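Local coordinates for reticulocyte binding protein (Streptococcus agalactiae COH1, PDB 3FAW), which probably hydrolyses the alpha-1,6 linkages of pullulan and related branched glucans, acting as a secreted, cell-wall-anchored pullulanase of group B Streptococcus, at residues A268-A273 with Q612-I617. Residues are numbered along the deposited sequence; the frame is centred on the assembly and turned at random.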
# COMPACT_ATOMS: atom_id res chain seq x y z
N ALA A 268 12.50 9.62 8.21
CA ALA A 268 11.47 9.85 7.20
C ALA A 268 10.24 10.55 7.77
O ALA A 268 9.75 10.20 8.85
CB ALA A 268 11.07 8.53 6.54
N VAL A 269 9.75 11.54 7.03
CA VAL A 269 8.45 12.16 7.30
C VAL A 269 7.62 12.00 6.03
O VAL A 269 7.80 12.74 5.06
CB VAL A 269 8.59 13.64 7.69
CG1 VAL A 269 7.22 14.24 7.99
CG2 VAL A 269 9.52 13.77 8.89
N ILE A 270 6.71 11.03 6.04
CA ILE A 270 6.02 10.58 4.82
C ILE A 270 4.68 11.30 4.66
O ILE A 270 3.93 11.48 5.62
CB ILE A 270 5.80 9.04 4.84
CG1 ILE A 270 7.15 8.32 4.89
CG2 ILE A 270 4.99 8.57 3.63
CD1 ILE A 270 7.05 6.80 5.07
N TYR A 271 4.40 11.71 3.42
CA TYR A 271 3.18 12.44 3.07
C TYR A 271 2.40 11.62 2.03
O TYR A 271 2.88 11.42 0.92
CB TYR A 271 3.56 13.81 2.51
CG TYR A 271 2.40 14.74 2.22
CD1 TYR A 271 1.84 15.52 3.24
CD2 TYR A 271 1.87 14.86 0.94
CE1 TYR A 271 0.78 16.38 2.98
CE2 TYR A 271 0.81 15.71 0.67
CZ TYR A 271 0.27 16.47 1.69
OH TYR A 271 -0.78 17.32 1.42
N GLU A 272 1.20 11.16 2.41
CA GLU A 272 0.40 10.27 1.54
C GLU A 272 -0.62 11.02 0.69
O GLU A 272 -1.62 11.53 1.21
CB GLU A 272 -0.31 9.20 2.38
CG GLU A 272 -0.99 8.11 1.54
CD GLU A 272 -2.09 7.36 2.28
OE1 GLU A 272 -2.77 7.97 3.13
OE2 GLU A 272 -2.29 6.16 2.00
N ALA A 273 -0.39 11.04 -0.63
CA ALA A 273 -1.28 11.71 -1.58
C ALA A 273 -1.71 10.82 -2.76
O ALA A 273 -0.96 9.95 -3.22
CB ALA A 273 -0.60 12.98 -2.12
N GLN A 612 8.82 8.97 18.68
CA GLN A 612 9.90 8.21 18.04
C GLN A 612 9.36 7.38 16.88
O GLN A 612 8.15 7.16 16.77
CB GLN A 612 10.59 7.29 19.05
CG GLN A 612 11.18 8.01 20.26
CD GLN A 612 12.27 9.00 19.90
OE1 GLN A 612 13.14 8.70 19.09
NE2 GLN A 612 12.21 10.19 20.49
N GLY A 613 10.26 6.92 16.01
CA GLY A 613 9.91 6.08 14.87
C GLY A 613 9.75 6.88 13.59
O GLY A 613 10.29 7.97 13.47
N THR A 614 9.02 6.32 12.63
CA THR A 614 8.77 6.97 11.35
C THR A 614 7.44 7.73 11.39
O THR A 614 6.39 7.15 11.71
CB THR A 614 8.75 5.95 10.19
OG1 THR A 614 10.05 5.36 10.05
CG2 THR A 614 8.37 6.62 8.86
N ALA A 615 7.48 9.03 11.07
CA ALA A 615 6.29 9.88 11.11
C ALA A 615 5.55 9.83 9.78
O ALA A 615 6.16 9.94 8.72
CB ALA A 615 6.68 11.32 11.45
N PHE A 616 4.23 9.65 9.86
CA PHE A 616 3.37 9.54 8.68
C PHE A 616 2.25 10.58 8.75
O PHE A 616 1.57 10.69 9.77
CB PHE A 616 2.77 8.13 8.63
CG PHE A 616 1.93 7.85 7.41
CD1 PHE A 616 2.50 7.33 6.26
CD2 PHE A 616 0.55 8.07 7.44
CE1 PHE A 616 1.72 7.06 5.15
CE2 PHE A 616 -0.23 7.80 6.33
CZ PHE A 616 0.36 7.29 5.18
N ILE A 617 2.06 11.32 7.66
CA ILE A 617 1.02 12.35 7.57
C ILE A 617 0.14 12.09 6.35
O ILE A 617 0.65 11.91 5.24
CB ILE A 617 1.63 13.77 7.47
CG1 ILE A 617 2.46 14.10 8.73
CG2 ILE A 617 0.55 14.82 7.26
CD1 ILE A 617 1.65 14.20 10.01
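The carbonyl oxygen of Ile617 receives the backbone N-H of Glu272 (N to O 3.0 Å) and is also approached by the CA-H of Tyr271. A parallel ladder leads up to it: Ile270 O takes the amide of Ile617 at 2.8 Å (O to N), almost straight off the carbonyl, and Ile270 N gives its hydrogen to Ala615 O at 2.9 Å. Ile270 thus uses both its N-H and its C=O on the same neighbour, bonding to the residues before and after Phe616. At the start of the ladder the bond from Ala615 N to Ala268 O is long and weak (3.4 Å). These are the first and last strands of the eight-stranded parallel barrel of the alpha-amylase-type TIM-barrel catalytic domain, and their pairing closes the cylinder; strand 312-315 flanks 269-273 on its other edge. Inside the barrel, Ile270, Glu272 and Phe616 meet. With CG anti to the backbone N (chi1 -176°), the Phe616 ring reaches along the strand direction and across to its neighbour, where CD1 lies 3.8 Å from Ile270 CG2 and CZ comes within 3.5 Å of Glu272 CB. The Glu272 carboxylate carbon sits in the ring plane at the edge, and the two planes are turned 67° apart. Beyond this contact, Glu272 OE2 is hydrogen-bonded to His573 ND1, while Phe516 packs edge-to-face with Phe616. Further back, Thr614 CG2 touches Ile270 CD1 and Ala268 CB, both at 4.0 Å, as its hydroxyl bonds to Arg265 O. Val269, Ala615, Tyr271 and Ile617 turn to the opposite face of the sheet, toward the surrounding helices: Arg701 of helix 685-703 packs on Val269 and Ala615, and helix 302-308 covers Tyr271, whose hydroxyl bonds to Ser619 and Glu622.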